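Local coordinates for surface presentation of antigens protein SpaS (Shigella flexneri, PDB 2VT1), which is required for secretion of the Ipa invasion proteins and for their surface presentation, and belongs to the type III secretion exporter family, at residues T2-G7 with L49-Y54; P18-I23 with K55-Y60. One frame throughout, in Å; residues are numbered along the deposited sequence.

Contact 1: residues T2-G7 with L49-Y54; sequences THIAIG and LARKLY
This is a helix packed across one face of the antiparallel sheet in the cytoplasmic domain of SpaS. Strand 4-7 runs under helix 49-54 with the segment axes 8.4 Å apart and crossing at 75°. The strand alternates. I4 and I6 point their side chains at the helix, while A5 points the other way, toward A29 of helix 26-38. I4 buries the most surface. Its two branches go to different places on the helix. CG2 sits anti to the backbone N and lies 4.2 Å from CB of A50. The CD1 arm is extended (chi2 163°) and reaches further along the helix. There CD1 rests 4.0 Å from CA of R51 and also touches CB of Y54. The I4 and Y54 side chains cross at about a right angle. Y54 meets both isoleucines through CB, and its side chain goes on to touch P1, I23 and T25. The contact across the two segments is apolar. R51 meets I4 through its CA and the start of its side chain. I6 also uses two branches. Its CG2 meets CD1 of L53 at 4.2 Å. Its CG1 arm is bent (chi2 -80°), which lowers CD1 onto the helix backbone. The outer edge of the strand continues the sheet into a strand of another chain. CD1 of I6 lies 4.1 Å from N of Y54 and 4.2 Å from O of A50, the donor and acceptor of one helical hydrogen bond.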
loop_
_atom_site.group_PDB
_atom_site.type_symbol
_atom_site.label_atom_id
_atom_site.label_comp_id
_atom_site.label_asym_id
_atom_site.label_seq_id
_atom_site.Cartn_x
_atom_site.Cartn_y
_atom_site.Cartn_z
ATOM N N THR B 2 -1.726 -12.812 -9.406
ATOM C CA THR B 2 -0.289 -13.007 -9.579
ATOM C C THR B 2 0.510 -11.868 -8.919
ATOM O O THR B 2 1.440 -12.133 -8.154
ATOM C CB THR B 2 0.111 -13.158 -11.067
ATOM O OG1 THR B 2 -0.889 -13.914 -11.759
ATOM C CG2 THR B 2 1.462 -13.871 -11.194
ATOM N N HIS B 3 0.165 -10.613 -9.205
ATOM C CA HIS B 3 0.859 -9.491 -8.574
ATOM C C HIS B 3 -0.122 -8.537 -7.927
ATOM O O HIS B 3 -1.159 -8.213 -8.508
ATOM C CB HIS B 3 1.735 -8.747 -9.571
ATOM C CG HIS B 3 2.817 -9.591 -10.150
ATOM N ND1 HIS B 3 2.788 -10.049 -11.449
ATOM C CD2 HIS B 3 3.947 -10.091 -9.597
ATOM C CE1 HIS B 3 3.857 -10.790 -11.673
ATOM N NE2 HIS B 3 4.582 -10.822 -10.569
ATOM N N ILE B 4 0.221 -8.120 -6.712
ATOM C CA ILE B 4 -0.622 -7.241 -5.894
ATOM C C ILE B 4 0.200 -6.039 -5.364
ATOM O O ILE B 4 1.355 -6.179 -4.971
ATOM C CB ILE B 4 -1.230 -8.004 -4.688
ATOM C CG1 ILE B 4 -2.176 -9.116 -5.149
ATOM C CG2 ILE B 4 -1.969 -7.048 -3.771
ATOM C CD1 ILE B 4 -2.483 -10.135 -4.070
ATOM N N ALA B 5 -0.401 -4.857 -5.378
ATOM C CA ALA B 5 0.200 -3.680 -4.765
ATOM C C ALA B 5 -0.866 -2.994 -3.920
ATOM O O ALA B 5 -1.941 -2.682 -4.417
ATOM C CB ALA B 5 0.722 -2.735 -5.829
ATOM N N ILE B 6 -0.576 -2.789 -2.639
ATOM C CA ILE B 6 -1.495 -2.073 -1.746
ATOM C C ILE B 6 -0.736 -0.890 -1.155
ATOM O O ILE B 6 0.321 -1.033 -0.502
ATOM C CB ILE B 6 -2.063 -2.966 -0.588
ATOM C CG1 ILE B 6 -2.430 -4.385 -1.069
ATOM C CG2 ILE B 6 -3.241 -2.257 0.123
ATOM C CD1 ILE B 6 -3.785 -4.566 -1.793
ATOM N N GLY B 7 -1.266 0.291 -1.421
ATOM C CA GLY B 7 -0.702 1.502 -0.909
ATOM C C GLY B 7 -1.242 1.723 0.484
ATOM O O GLY B 7 -2.417 1.474 0.737
ATOM N N LEU B 49 0.003 -10.803 3.760
ATOM C CA LEU B 49 -0.759 -9.583 4.047
ATOM C C LEU B 49 -1.306 -8.963 2.766
ATOM O O LEU B 49 -2.443 -8.532 2.723
ATOM C CB LEU B 49 0.092 -8.569 4.799
ATOM C CG LEU B 49 -0.603 -7.252 5.152
ATOM C CD1 LEU B 49 -1.794 -7.500 6.050
ATOM C CD2 LEU B 49 0.390 -6.265 5.793
ATOM N N ALA B 50 -0.490 -8.918 1.723
ATOM C CA ALA B 50 -0.924 -8.408 0.437
ATOM C C ALA B 50 -2.211 -9.112 -0.031
ATOM O O ALA B 50 -3.199 -8.462 -0.386
ATOM C CB ALA B 50 0.189 -8.578 -0.570
ATOM N N ARG B 51 -2.199 -10.440 0.000
ATOM C CA ARG B 51 -3.356 -11.267 -0.347
ATOM C C ARG B 51 -4.588 -11.003 0.502
ATOM O O ARG B 51 -5.704 -10.881 0.003
ATOM C CB ARG B 51 -2.999 -12.739 -0.162
ATOM C CG ARG B 51 -2.448 -13.471 -1.380
ATOM C CD ARG B 51 -2.651 -14.993 -1.190
ATOM N NE ARG B 51 -1.617 -15.815 -1.825
ATOM C CZ ARG B 51 -0.579 -16.368 -1.186
ATOM N NH1 ARG B 51 0.314 -17.102 -1.853
ATOM N NH2 ARG B 51 -0.422 -16.192 0.124
ATOM N N LYS B 52 -4.370 -10.989 1.810
ATOM C CA LYS B 52 -5.400 -10.720 2.789
ATOM C C LYS B 52 -6.152 -9.440 2.465
ATOM O O LYS B 52 -7.381 -9.419 2.387
ATOM C CB LYS B 52 -4.697 -10.551 4.126
ATOM C CG LYS B 52 -5.374 -11.087 5.328
ATOM C CD LYS B 52 -4.275 -11.628 6.269
ATOM C CE LYS B 52 -4.652 -11.546 7.730
ATOM N NZ LYS B 52 -3.721 -12.377 8.556
ATOM N N LEU B 53 -5.404 -8.358 2.309
ATOM C CA LEU B 53 -5.997 -7.040 2.127
ATOM C C LEU B 53 -6.708 -6.991 0.795
ATOM O O LEU B 53 -7.792 -6.433 0.677
ATOM C CB LEU B 53 -4.926 -5.941 2.217
ATOM C CG LEU B 53 -4.187 -5.824 3.553
ATOM C CD1 LEU B 53 -3.063 -4.779 3.480
ATOM C CD2 LEU B 53 -5.167 -5.496 4.689
ATOM N N TYR B 54 -6.105 -7.599 -0.216
ATOM C CA TYR B 54 -6.728 -7.641 -1.525
ATOM C C TYR B 54 -8.064 -8.390 -1.488
ATOM O O TYR B 54 -9.023 -7.997 -2.179
ATOM C CB TYR B 54 -5.796 -8.299 -2.538
ATOM C CG TYR B 54 -6.461 -8.503 -3.875
ATOM C CD1 TYR B 54 -6.813 -9.765 -4.305
ATOM C CD2 TYR B 54 -6.775 -7.424 -4.678
ATOM C CE1 TYR B 54 -7.438 -9.950 -5.511
ATOM C CE2 TYR B 54 -7.385 -7.600 -5.879
ATOM C CZ TYR B 54 -7.722 -8.861 -6.289
ATOM O OH TYR B 54 -8.348 -9.038 -7.497
#

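Contact 2: residues P18-I23 with K55-Y60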
loop_
_atom_site.group_PDB
_atom_site.type_symbol
_atom_site.label_atom_id
_atom_site.label_comp_id
_atom_site.label_asym_id
_atom_site.label_seq_id
_atom_site.Cartn_x
_atom_site.Cartn_y
_atom_site.Cartn_z
ATOM N N PRO B 18 -4.508 2.285 9.797
ATOM C CA PRO B 18 -3.923 2.672 8.501
ATOM C C PRO B 18 -4.991 2.785 7.416
ATOM O O PRO B 18 -6.069 2.271 7.582
ATOM C CB PRO B 18 -2.947 1.522 8.187
ATOM C CG PRO B 18 -2.635 0.903 9.522
ATOM C CD PRO B 18 -3.912 1.046 10.325
ATOM N N PHE B 19 -4.681 3.441 6.311
ATOM C CA PHE B 19 -5.665 3.715 5.268
ATOM C C PHE B 19 -5.125 3.218 3.929
ATOM O O PHE B 19 -3.989 3.505 3.577
ATOM C CB PHE B 19 -5.931 5.224 5.223
ATOM C CG PHE B 19 -6.766 5.689 4.052
ATOM C CD1 PHE B 19 -8.115 5.930 4.201
ATOM C CD2 PHE B 19 -6.189 5.936 2.829
ATOM C CE1 PHE B 19 -8.879 6.380 3.150
ATOM C CE2 PHE B 19 -6.956 6.387 1.760
ATOM C CZ PHE B 19 -8.296 6.620 1.925
ATOM N N ILE B 20 -5.931 2.437 3.215
ATOM C CA ILE B 20 -5.553 1.910 1.898
ATOM C C ILE B 20 -5.808 2.938 0.789
ATOM O O ILE B 20 -6.954 3.270 0.507
ATOM C CB ILE B 20 -6.324 0.611 1.561
ATOM C CG1 ILE B 20 -5.898 -0.522 2.509
ATOM C CG2 ILE B 20 -6.108 0.238 0.063
ATOM C CD1 ILE B 20 -6.798 -1.742 2.481
ATOM N N SER B 21 -4.726 3.412 0.174
ATOM C CA SER B 21 -4.753 4.449 -0.866
ATOM C C SER B 21 -4.783 3.916 -2.307
ATOM O O SER B 21 -5.034 4.664 -3.249
ATOM C CB SER B 21 -3.511 5.318 -0.731
ATOM O OG SER B 21 -2.338 4.517 -0.710
ATOM N N LEU B 22 -4.493 2.636 -2.486
ATOM C CA LEU B 22 -4.524 2.050 -3.810
ATOM C C LEU B 22 -4.499 0.537 -3.693
ATOM O O LEU B 22 -3.930 -0.028 -2.761
ATOM C CB LEU B 22 -3.369 2.593 -4.689
ATOM C CG LEU B 22 -1.916 2.108 -4.542
ATOM C CD1 LEU B 22 -1.667 0.844 -5.347
ATOM C CD2 LEU B 22 -0.961 3.183 -4.997
ATOM N N ILE B 23 -5.175 -0.105 -4.621
ATOM C CA ILE B 23 -5.075 -1.538 -4.783
ATOM C C ILE B 23 -4.988 -1.823 -6.267
ATOM O O ILE B 23 -5.934 -1.561 -7.005
ATOM C CB ILE B 23 -6.291 -2.293 -4.234
ATOM C CG1 ILE B 23 -6.514 -1.977 -2.746
ATOM C CG2 ILE B 23 -6.096 -3.799 -4.444
ATOM C CD1 ILE B 23 -7.597 -2.830 -2.079
ATOM N N LYS B 55 -8.129 -9.461 -0.685
ATOM C CA LYS B 55 -9.327 -10.306 -0.618
ATOM C C LYS B 55 -10.413 -9.724 0.293
ATOM O O LYS B 55 -11.571 -10.153 0.216
ATOM C CB LYS B 55 -8.993 -11.728 -0.136
ATOM C CG LYS B 55 -8.088 -12.563 -1.053
ATOM C CD LYS B 55 -8.644 -12.748 -2.465
ATOM C CE LYS B 55 -9.804 -13.758 -2.545
ATOM N NZ LYS B 55 -10.471 -13.836 -3.901
ATOM N N THR B 56 -10.056 -8.754 1.146
ATOM C CA THR B 56 -10.992 -8.235 2.157
ATOM C C THR B 56 -11.363 -6.748 2.044
ATOM O O THR B 56 -12.316 -6.316 2.691
ATOM C CB THR B 56 -10.468 -8.435 3.610
ATOM O OG1 THR B 56 -9.162 -7.868 3.735
ATOM C CG2 THR B 56 -10.423 -9.904 3.984
ATOM N N HIS B 57 -10.621 -5.966 1.264
ATOM C CA HIS B 57 -10.809 -4.513 1.264
ATOM C C HIS B 57 -11.036 -3.897 -0.116
ATOM O O HIS B 57 -10.636 -4.452 -1.141
ATOM C CB HIS B 57 -9.617 -3.811 1.919
ATOM C CG HIS B 57 -9.561 -3.960 3.411
ATOM N ND1 HIS B 57 -9.009 -5.061 4.032
ATOM C CD2 HIS B 57 -9.964 -3.135 4.405
ATOM C CE1 HIS B 57 -9.091 -4.914 5.342
ATOM N NE2 HIS B 57 -9.674 -3.757 5.595
ATOM N N THR B 58 -11.701 -2.744 -0.116
ATOM C CA THR B 58 -11.816 -1.905 -1.298
ATOM C C THR B 58 -10.870 -0.710 -1.137
ATOM O O THR B 58 -10.452 -0.391 -0.028
ATOM C CB THR B 58 -13.288 -1.420 -1.515
ATOM O OG1 THR B 58 -13.577 -0.331 -0.631
ATOM C CG2 THR B 58 -14.264 -2.542 -1.250
ATOM N N LYS B 59 -10.526 -0.044 -2.235
ATOM C CA LYS B 59 -9.571 1.057 -2.177
ATOM C C LYS B 59 -10.190 2.234 -1.451
ATOM O O LYS B 59 -11.415 2.325 -1.321
ATOM C CB LYS B 59 -9.149 1.484 -3.586
ATOM C CG LYS B 59 -10.277 2.065 -4.414
ATOM C CD LYS B 59 -9.749 2.943 -5.545
ATOM C CE LYS B 59 -9.055 2.128 -6.631
ATOM N NZ LYS B 59 -8.603 3.019 -7.738
ATOM N N TYR B 60 -9.332 3.143 -0.997
ATOM C CA TYR B 60 -9.748 4.323 -0.265
ATOM C C TYR B 60 -10.609 3.961 0.938
ATOM O O TYR B 60 -11.692 4.531 1.143
ATOM C CB TYR B 60 -10.487 5.300 -1.181
ATOM C CG TYR B 60 -9.701 5.694 -2.417
ATOM C CD1 TYR B 60 -8.394 6.156 -2.315
ATOM C CD2 TYR B 60 -10.268 5.614 -3.677
ATOM C CE1 TYR B 60 -7.673 6.524 -3.435
ATOM C CE2 TYR B 60 -9.556 5.982 -4.810
ATOM C CZ TYR B 60 -8.259 6.441 -4.681
ATOM O OH TYR B 60 -7.543 6.795 -5.801
#
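I20 and I23 of the strand meet H57 to K59, while F19, I20 and S21 meet Y60. CD1 of I20 presses against CB of H57 at 3.5 Å, the two side chains crossing at about a right angle. CD1 of I23 comes up to the backbone instead, 3.6 Å from O of H57, and continues along T58 and K59. N of I23 is buried with no partner in the model. Y60 buries the most surface. Its N gives a weak hydrogen bond to O of I20, 2.8 Å long but bent to 118°. CE1 of its ring lies 3.2 Å from O of S21. F19 has CG anti to its backbone N, which carries CZ to within 3.5 Å of CA of Y60 and 4.0 Å of CB of Y60. That same CZ lies at the edge of the Y60 ring, near its plane. CB of K59 covers part of one face of this ring.

The second shell fixes these groups. H57 is the first residue past helix 47-56, and its ND1 donates to OG1 of T56 at 2.8 Å. NE2 of H57 bonds to N of D64, so both imidazole nitrogens are engaged. F62 packs edge-to-face with F19. Y60 has left-handed helical backbone angles (54°/50°), just before S61 pairs with I20 and strand 61-62 joins the sheet. OH of Y60 bonds to an acidic side chain of another chain.

The contact thus brings the chain from the helix end back to the sheet edge. An imidazole that donates from ND1 and probably accepts from a backbone N-H at NE2 is consistent with a neutral H57.

Contacts 1 and 2 are consecutive parts of one layer, their centres about 9 Å apart. Helix 47-56 supplies one side of contact 1, and the chain just after it, H57-Y60, supplies that of contact 2. Neighbouring strands 4-9 and 19-25 supply the other side. The strands are joined directly: N of G7 lies 3.0 Å from O of L22, and O of G7 3.1 Å from N of S21, both probable hydrogen bonds. With S21 and L22 both paired to G7, the strand geometry is consistent with a classic beta bulge. Between the contacts, CD1 of I6 packs 3.6 Å from CG2 of I23, so the apolar packing of the two contacts meets at this pair.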